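Local coordinates for protein folylpolyglutamate synthase (FolC) (Helicobacter pylori, PDB 6K8C) that probably adds glutamate to dihydropteroate and to reduced folates in an ATP-dependent ligase reaction, making dihydrofolate and folylpolyglutamates, at residues 67-72 with 249-254; 74-79 with 136-141. All coordinates share one frame; numbering follows the deposited sequence.

Overall arrangement
The two contacts illustrate how an alpha/beta domain is held together layer by layer. Contact 2 (74-79 with 136-141) pairs two parallel strands of the central sheet; contact 1 (67-72 with 249-254) joins two helices on one side of that sheet. Contact 2 and helix 58-70 belong to the Mur ligase middle domain, of the P-loop NTPase clan. The contact centres are about 11 Å apart, and Leu69 links the layers: its CB lies 3.7 Å from Val76 CG2, and its CD1 approaches Tyr138 CG at 4.0 Å. Helix 58-70 connects strand 48-53 to strand 76-79. It begins at the glycine-rich P-loop expected, as in relatives, to hold ATP phosphates, whereas contact 1 occupies its far end.

Contact 1 of 2, residues 67-72 with 249-254; sequences LLLADQ and KAFETL
Apolar contact carries this junction, with Phe251 as its centrepiece. With CG anti to the backbone N (chi1 174°), the ring of Phe251 reaches out from helix 241-254 to the end of helix 58-70, where Leu68, Leu69 and Gln72 receive it. Leu68 meets it low on the chain: its CB lies 3.6 Å from Phe251 CD1, and the two side chains cross obliquely. Leu69 runs past Phe251 in the opposite direction and brings its CD2 to 3.9 Å from the same ring atom, CD1. Beyond it, the CD1 methyls of Leu69 and Leu254 meet more loosely, tip to tip, at 4.3 Å.

The polar residue Gln72 also contributes through its aliphatic part. Its CG, beside the backbone N, sits at the ring edge, 3.8 Å from Phe251 CZ. The bend at chi2 (-59°) then turns the chain so that NE2 comes back to 4.1 Å from Phe251 CZ. The amide is inclined by 57° to the ring, so the two do not stack. Gln72 also touches the loop residues Asn258, Gln260 and Val262.

Hydrogen bonds stay within the helices. Lys249 O accepts from both Thr253 N and Thr253 OG1, the hydroxyl oxygen lying 2.7 Å away and above the carbonyl plane. Thr253 itself faces strand 191-194, while Ala250 rests on Leu159, Val161 and Ile193; Phe251 and Leu254 also reach Leu65, one turn back along helix 58-70. The pair of helices thus forms part of the layer that packs on the central sheet.

Because no hydrogen bond or salt bridge spans the two segments, their mutual hold rests on van der Waals contact of hydrocarbon with one buried aromatic ring, and so probably depends on fit more than on direction.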
ATOM      1  N   LEU A  67      13.646   1.898  -2.734  1.00 25.16           N
ATOM      2  CA  LEU A  67      14.657   1.231  -3.554  1.00 29.81           C
ATOM      3  C   LEU A  67      15.729   2.209  -4.020  1.00 29.59           C
ATOM      4  O   LEU A  67      16.919   1.871  -4.027  1.00 28.85           O
ATOM      5  CB  LEU A  67      14.004   0.545  -4.755  1.00 24.33           C
ATOM      6  CG  LEU A  67      13.064  -0.614  -4.407  1.00 32.63           C
ATOM      7  CD1 LEU A  67      12.408  -1.188  -5.662  1.00 29.54           C
ATOM      8  CD2 LEU A  67      13.794  -1.700  -3.604  1.00 32.55           C
ATOM      9  N   LEU A  68      15.330   3.421  -4.414  1.00 27.02           N
ATOM     10  CA  LEU A  68      16.311   4.415  -4.840  1.00 26.68           C
ATOM     11  C   LEU A  68      17.255   4.777  -3.700  1.00 29.94           C
ATOM     12  O   LEU A  68      18.472   4.872  -3.891  1.00 28.11           O
ATOM     13  CB  LEU A  68      15.601   5.665  -5.368  1.00 26.41           C
ATOM     14  CG  LEU A  68      14.823   5.520  -6.674  1.00 28.05           C
ATOM     15  CD1 LEU A  68      13.826   6.656  -6.826  1.00 28.14           C
ATOM     16  CD2 LEU A  68      15.770   5.458  -7.868  1.00 34.61           C
ATOM     17  N   LEU A  69      16.708   4.990  -2.500  1.00 27.78           N
ATOM     18  CA  LEU A  69      17.548   5.326  -1.356  1.00 27.23           C
ATOM     19  C   LEU A  69      18.485   4.176  -1.007  1.00 36.25           C
ATOM     20  O   LEU A  69      19.676   4.390  -0.744  1.00 30.25           O
ATOM     21  CB  LEU A  69      16.672   5.697  -0.156  1.00 24.17           C
ATOM     22  CG  LEU A  69      15.855   6.977  -0.340  1.00 31.01           C
ATOM     23  CD1 LEU A  69      14.781   7.115   0.735  1.00 29.85           C
ATOM     24  CD2 LEU A  69      16.771   8.186  -0.336  1.00 28.29           C
ATOM     25  N   ALA A  70      17.966   2.944  -1.011  1.00 26.84           N
ATOM     26  CA  ALA A  70      18.803   1.781  -0.733  1.00 34.88           C
ATOM     27  C   ALA A  70      19.931   1.647  -1.746  1.00 31.01           C
ATOM     28  O   ALA A  70      21.024   1.185  -1.396  1.00 33.01           O
ATOM     29  CB  ALA A  70      17.950   0.510  -0.717  1.00 28.50           C
ATOM     30  N   ASP A  71      19.689   2.052  -2.996  1.00 29.91           N
ATOM     31  CA  ASP A  71      20.724   2.019  -4.026  1.00 31.08           C
ATOM     32  C   ASP A  71      21.848   3.013  -3.762  1.00 37.83           C
ATOM     33  O   ASP A  71      22.914   2.899  -4.377  1.00 35.24           O
ATOM     34  CB  ASP A  71      20.113   2.298  -5.399  1.00 33.19           C
ATOM     35  CG  ASP A  71      19.855   1.034  -6.189  1.00 47.21           C
ATOM     36  OD1 ASP A  71      20.203  -0.056  -5.689  1.00 43.13           O
ATOM     37  OD2 ASP A  71      19.302   1.129  -7.306  1.00 49.65           O
ATOM     38  N   GLN A  72      21.631   3.994  -2.887  1.00 29.73           N
ATOM     39  CA  GLN A  72      22.687   4.888  -2.440  1.00 30.28           C
ATOM     40  C   GLN A  72      23.333   4.421  -1.146  1.00 34.55           C
ATOM     41  O   GLN A  72      23.982   5.222  -0.465  1.00 39.12           O
ATOM     42  CB  GLN A  72      22.143   6.308  -2.275  1.00 33.99           C
ATOM     43  CG  GLN A  72      21.595   6.885  -3.558  1.00 26.62           C
ATOM     44  CD  GLN A  72      22.648   6.942  -4.651  1.00 43.59           C
ATOM     45  OE1 GLN A  72      23.810   7.247  -4.391  1.00 42.33           O
ATOM     46  NE2 GLN A  72      22.246   6.641  -5.879  1.00 33.66           N
ATOM     47  N   LYS A 249      11.181  12.462  -7.729  1.00 25.07           N
ATOM     48  CA  LYS A 249      11.200  13.833  -7.226  1.00 25.21           C
ATOM     49  C   LYS A 249      11.456  13.866  -5.724  1.00 25.56           C
ATOM     50  O   LYS A 249      12.182  14.738  -5.228  1.00 27.81           O
ATOM     51  CB  LYS A 249       9.883  14.534  -7.556  1.00 22.83           C
ATOM     52  CG  LYS A 249       9.903  16.032  -7.290  1.00 32.93           C
ATOM     53  CD  LYS A 249      10.991  16.700  -8.119  1.00 41.74           C
ATOM     54  CE  LYS A 249      10.540  18.041  -8.656  1.00 52.30           C
ATOM     55  NZ  LYS A 249      11.507  18.574  -9.654  1.00 49.21           N
ATOM     56  N   ALA A 250      10.847  12.940  -4.981  1.00 24.73           N
ATOM     57  CA  ALA A 250      11.138  12.820  -3.554  1.00 21.29           C
ATOM     58  C   ALA A 250      12.612  12.529  -3.323  1.00 25.28           C
ATOM     59  O   ALA A 250      13.259  13.169  -2.484  1.00 23.74           O
ATOM     60  CB  ALA A 250      10.265  11.727  -2.930  1.00 21.98           C
ATOM     61  N   PHE A 251      13.155  11.564  -4.071  1.00 23.57           N
ATOM     62  CA  PHE A 251      14.568  11.212  -3.969  1.00 25.05           C
ATOM     63  C   PHE A 251      15.458  12.427  -4.201  1.00 24.97           C
ATOM     64  O   PHE A 251      16.371  12.707  -3.413  1.00 27.65           O
ATOM     65  CB  PHE A 251      14.887  10.106  -4.983  1.00 26.25           C
ATOM     66  CG  PHE A 251      16.348   9.750  -5.069  1.00 21.91           C
ATOM     67  CD1 PHE A 251      16.892   8.802  -4.216  1.00 24.96           C
ATOM     68  CD2 PHE A 251      17.171  10.348  -6.014  1.00 29.90           C
ATOM     69  CE1 PHE A 251      18.234   8.463  -4.292  1.00 30.98           C
ATOM     70  CE2 PHE A 251      18.511  10.017  -6.095  1.00 30.53           C
ATOM     71  CZ  PHE A 251      19.045   9.071  -5.233  1.00 28.16           C
ATOM     72  N   GLU A 252      15.209  13.156  -5.290  1.00 25.21           N
ATOM     73  CA  GLU A 252      16.011  14.335  -5.600  1.00 28.46           C
ATOM     74  C   GLU A 252      15.838  15.430  -4.551  1.00 34.96           C
ATOM     75  O   GLU A 252      16.769  16.203  -4.303  1.00 30.00           O
ATOM     76  CB  GLU A 252      15.638  14.859  -6.991  1.00 30.24           C
ATOM     77  CG  GLU A 252      15.882  13.837  -8.099  1.00 33.68           C
ATOM     78  CD  GLU A 252      15.341  14.274  -9.448  1.00 42.28           C
ATOM     79  OE1 GLU A 252      14.583  15.264  -9.497  1.00 46.35           O
ATOM     80  OE2 GLU A 252      15.675  13.621 -10.461  1.00 48.04           O
ATOM     81  N   THR A 253      14.655  15.522  -3.936  1.00 31.00           N
ATOM     82  CA  THR A 253      14.434  16.540  -2.911  1.00 29.28           C
ATOM     83  C   THR A 253      15.186  16.199  -1.632  1.00 32.71           C
ATOM     84  O   THR A 253      15.716  17.091  -0.957  1.00 28.12           O
ATOM     85  CB  THR A 253      12.936  16.692  -2.630  1.00 32.40           C
ATOM     86  OG1 THR A 253      12.257  17.039  -3.842  1.00 27.35           O
ATOM     87  CG2 THR A 253      12.678  17.791  -1.600  1.00 28.13           C
ATOM     88  N   LEU A 254      15.252  14.909  -1.288  1.00 25.65           N
ATOM     89  CA  LEU A 254      16.018  14.489  -0.124  1.00 31.42           C
ATOM     90  C   LEU A 254      17.516  14.610  -0.363  1.00 31.94           C
ATOM     91  O   LEU A 254      18.265  14.916   0.569  1.00 30.45           O
ATOM     92  CB  LEU A 254      15.661  13.049   0.246  1.00 30.86           C
ATOM     93  CG  LEU A 254      14.209  12.787   0.668  1.00 32.35           C
ATOM     94  CD1 LEU A 254      13.894  11.298   0.583  1.00 26.30           C
ATOM     95  CD2 LEU A 254      13.959  13.313   2.078  1.00 30.07           C
TER

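Contact 2 of 2, residues 74-79 with 136-141; sequences FKVLHF and CDYLVL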
ATOM      1  N   PHE A  74      21.900   3.559   1.648  1.00 36.72           N
ATOM      2  CA  PHE A  74      21.215   4.035   2.840  1.00 34.25           C
ATOM      3  C   PHE A  74      20.377   2.913   3.436  1.00 28.09           C
ATOM      4  O   PHE A  74      19.839   2.064   2.720  1.00 33.16           O
ATOM      5  CB  PHE A  74      20.318   5.237   2.536  1.00 30.69           C
ATOM      6  CG  PHE A  74      21.071   6.517   2.311  1.00 34.65           C
ATOM      7  CD1 PHE A  74      21.884   7.043   3.301  1.00 37.69           C
ATOM      8  CD2 PHE A  74      20.954   7.199   1.112  1.00 35.15           C
ATOM      9  CE1 PHE A  74      22.576   8.224   3.095  1.00 40.75           C
ATOM     10  CE2 PHE A  74      21.640   8.378   0.899  1.00 35.10           C
ATOM     11  CZ  PHE A  74      22.453   8.892   1.887  1.00 33.96           C
ATOM     12  N   LYS A  75      20.278   2.917   4.761  1.00 30.97           N
ATOM     13  CA  LYS A  75      19.413   1.988   5.475  1.00 31.67           C
ATOM     14  C   LYS A  75      18.017   2.592   5.551  1.00 27.15           C
ATOM     15  O   LYS A  75      17.848   3.715   6.037  1.00 30.86           O
ATOM     16  CB  LYS A  75      19.965   1.698   6.871  1.00 30.93           C
ATOM     17  CG  LYS A  75      21.230   0.855   6.862  1.00 37.69           C
ATOM     18  CD  LYS A  75      21.558   0.336   8.257  1.00 52.37           C
ATOM     19  CE  LYS A  75      22.991   0.660   8.655  1.00 64.17           C
ATOM     20  NZ  LYS A  75      23.084   1.118  10.072  1.00 57.85           N
ATOM     21  N   VAL A  76      17.021   1.859   5.057  1.00 30.48           N
ATOM     22  CA  VAL A  76      15.661   2.370   4.930  1.00 27.76           C
ATOM     23  C   VAL A  76      14.675   1.314   5.412  1.00 25.96           C
ATOM     24  O   VAL A  76      14.806   0.131   5.082  1.00 26.66           O
ATOM     25  CB  VAL A  76      15.334   2.763   3.470  1.00 24.62           C
ATOM     26  CG1 VAL A  76      13.970   3.447   3.390  1.00 26.21           C
ATOM     27  CG2 VAL A  76      16.421   3.656   2.890  1.00 26.89           C
ATOM     28  N   LEU A  77      13.667   1.746   6.161  1.00 26.19           N
ATOM     29  CA  LEU A  77      12.516   0.914   6.473  1.00 24.16           C
ATOM     30  C   LEU A  77      11.281   1.501   5.810  1.00 23.03           C
ATOM     31  O   LEU A  77      10.993   2.691   5.969  1.00 26.20           O
ATOM     32  CB  LEU A  77      12.285   0.803   7.981  1.00 24.29           C
ATOM     33  CG  LEU A  77      11.223  -0.251   8.319  1.00 27.38           C
ATOM     34  CD1 LEU A  77      11.628  -0.992   9.577  1.00 26.79           C
ATOM     35  CD2 LEU A  77       9.830   0.351   8.480  1.00 27.49           C
ATOM     36  N   HIS A  78      10.547   0.659   5.088  1.00 24.77           N
ATOM     37  CA  HIS A  78       9.301   1.045   4.443  1.00 26.76           C
ATOM     38  C   HIS A  78       8.149   0.379   5.183  1.00 22.26           C
ATOM     39  O   HIS A  78       8.037  -0.852   5.189  1.00 24.10           O
ATOM     40  CB  HIS A  78       9.295   0.649   2.968  1.00 22.65           C
ATOM     41  CG  HIS A  78       8.094   1.132   2.220  1.00 24.20           C
ATOM     42  ND1 HIS A  78       7.665   0.554   1.044  1.00 23.70           N
ATOM     43  CD2 HIS A  78       7.235   2.146   2.476  1.00 22.50           C
ATOM     44  CE1 HIS A  78       6.598   1.198   0.603  1.00 21.84           C
ATOM     45  NE2 HIS A  78       6.316   2.168   1.453  1.00 24.10           N
ATOM     46  N   PHE A  79       7.303   1.194   5.798  1.00 23.25           N
ATOM     47  CA  PHE A  79       6.181   0.737   6.609  1.00 22.83           C
ATOM     48  C   PHE A  79       4.900   0.905   5.802  1.00 22.86           C
ATOM     49  O   PHE A  79       4.554   2.025   5.429  1.00 24.41           O
ATOM     50  CB  PHE A  79       6.121   1.554   7.899  1.00 24.69           C
ATOM     51  CG  PHE A  79       4.920   1.275   8.759  1.00 25.25           C
ATOM     52  CD1 PHE A  79       4.705   0.016   9.289  1.00 27.90           C
ATOM     53  CD2 PHE A  79       4.029   2.294   9.065  1.00 30.10           C
ATOM     54  CE1 PHE A  79       3.612  -0.228  10.097  1.00 26.59           C
ATOM     55  CE2 PHE A  79       2.933   2.057   9.873  1.00 31.45           C
ATOM     56  CZ  PHE A  79       2.726   0.797  10.390  1.00 26.14           C
ATOM     57  N   CYS A 136      18.127   3.174  11.075  1.00 31.64           N
ATOM     58  CA  CYS A 136      17.953   3.449   9.659  1.00 27.40           C
ATOM     59  C   CYS A 136      18.300   4.897   9.344  1.00 28.28           C
ATOM     60  O   CYS A 136      18.222   5.782  10.200  1.00 30.11           O
ATOM     61  CB  CYS A 136      16.516   3.158   9.221  1.00 30.38           C
ATOM     62  SG  CYS A 136      16.169   1.417   9.026  1.00 32.38           S
ATOM     63  N   ASP A 137      18.684   5.131   8.089  1.00 35.04           N
ATOM     64  CA  ASP A 137      18.871   6.498   7.627  1.00 30.13           C
ATOM     65  C   ASP A 137      17.548   7.153   7.257  1.00 28.78           C
ATOM     66  O   ASP A 137      17.387   8.366   7.435  1.00 28.62           O
ATOM     67  CB  ASP A 137      19.822   6.517   6.428  1.00 28.66           C
ATOM     68  CG  ASP A 137      21.178   5.933   6.757  1.00 33.41           C
ATOM     69  OD1 ASP A 137      21.877   6.524   7.599  1.00 36.93           O
ATOM     70  OD2 ASP A 137      21.534   4.881   6.190  1.00 32.35           O
ATOM     71  N   TYR A 138      16.600   6.374   6.742  1.00 28.52           N
ATOM     72  CA  TYR A 138      15.323   6.898   6.288  1.00 26.94           C
ATOM     73  C   TYR A 138      14.215   5.953   6.718  1.00 25.52           C
ATOM     74  O   TYR A 138      14.392   4.730   6.722  1.00 24.76           O
ATOM     75  CB  TYR A 138      15.288   7.079   4.760  1.00 24.03           C
ATOM     76  CG  TYR A 138      16.224   8.159   4.269  1.00 28.24           C
ATOM     77  CD1 TYR A 138      15.806   9.480   4.174  1.00 33.58           C
ATOM     78  CD2 TYR A 138      17.534   7.857   3.908  1.00 29.34           C
ATOM     79  CE1 TYR A 138      16.667  10.474   3.731  1.00 33.81           C
ATOM     80  CE2 TYR A 138      18.398   8.838   3.472  1.00 29.17           C
ATOM     81  CZ  TYR A 138      17.963  10.145   3.385  1.00 33.21           C
ATOM     82  OH  TYR A 138      18.827  11.127   2.943  1.00 33.07           O
ATOM     83  N   LEU A 139      13.077   6.532   7.081  1.00 28.15           N
ATOM     84  CA  LEU A 139      11.871   5.783   7.412  1.00 26.96           C
ATOM     85  C   LEU A 139      10.767   6.279   6.490  1.00 21.98           C
ATOM     86  O   LEU A 139      10.344   7.438   6.587  1.00 26.32           O
ATOM     87  CB  LEU A 139      11.499   5.967   8.881  1.00 26.00           C
ATOM     88  CG  LEU A 139      10.152   5.385   9.315  1.00 29.48           C
ATOM     89  CD1 LEU A 139      10.105   3.890   9.046  1.00 28.32           C
ATOM     90  CD2 LEU A 139       9.887   5.686  10.784  1.00 29.23           C
ATOM     91  N   VAL A 140      10.338   5.426   5.564  1.00 24.57           N
ATOM     92  CA  VAL A 140       9.257   5.741   4.635  1.00 26.26           C
ATOM     93  C   VAL A 140       7.978   5.199   5.261  1.00 26.31           C
ATOM     94  O   VAL A 140       7.777   3.984   5.337  1.00 27.36           O
ATOM     95  CB  VAL A 140       9.506   5.156   3.237  1.00 25.67           C
ATOM     96  CG1 VAL A 140       8.402   5.603   2.270  1.00 23.18           C
ATOM     97  CG2 VAL A 140      10.864   5.613   2.700  1.00 21.46           C
ATOM     98  N   LEU A 141       7.122   6.111   5.708  1.00 27.76           N
ATOM     99  CA  LEU A 141       6.024   5.822   6.625  1.00 23.66           C
ATOM    100  C   LEU A 141       4.705   6.073   5.906  1.00 26.11           C
ATOM    101  O   LEU A 141       4.336   7.226   5.660  1.00 30.33           O
ATOM    102  CB  LEU A 141       6.146   6.702   7.869  1.00 33.48           C
ATOM    103  CG  LEU A 141       5.500   6.315   9.196  1.00 40.05           C
ATOM    104  CD1 LEU A 141       6.178   5.101   9.797  1.00 38.55           C
ATOM    105  CD2 LEU A 141       5.580   7.500  10.142  1.00 43.72           C
TER
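Asp137 and Tyr138 turn CG anti to the carbonyl carbon, beside the backbone N (chi1 -59° and -67°), which brings carboxylate and phenol to Lys75 and Phe74. Asp137 OD2 uses its anti lone pair to take a nearly straight bond from Lys75 N at 2.7 Å. Lys75 O accepts two donors: Tyr138 N, at 3.0 Å and nearly along the C=O axis, and Asp137 N, closer at 2.6 Å but above the carbonyl plane and more bent. The edge of Tyr138 meets the face of Phe74 in a T-shaped pair, planes at 78° and centroids 5.2 Å apart.

From here the strands run on in parallel register, as in the core of a P-loop NTPase alpha/beta fold: Leu77 N bonds to Tyr138 O, Val140 N to Leu77 O, and Phe79 N to Val140 O. Val76, His78, Tyr138 and Val140 point to one side, where helix 58-70 packs; Leu77, Leu139, Phe79 and Leu141 point to the other, where helix 121-132 meets Leu77 and Phe79. There Leu77 CD2 lies 3.6 Å from Leu139 CD1, the chains side by side. His78 turns the CD2 edge of its ring to Val140 O, a contact, not a hydrogen bond, while its ND1 is hydrogen-bonded to Arg63 NE.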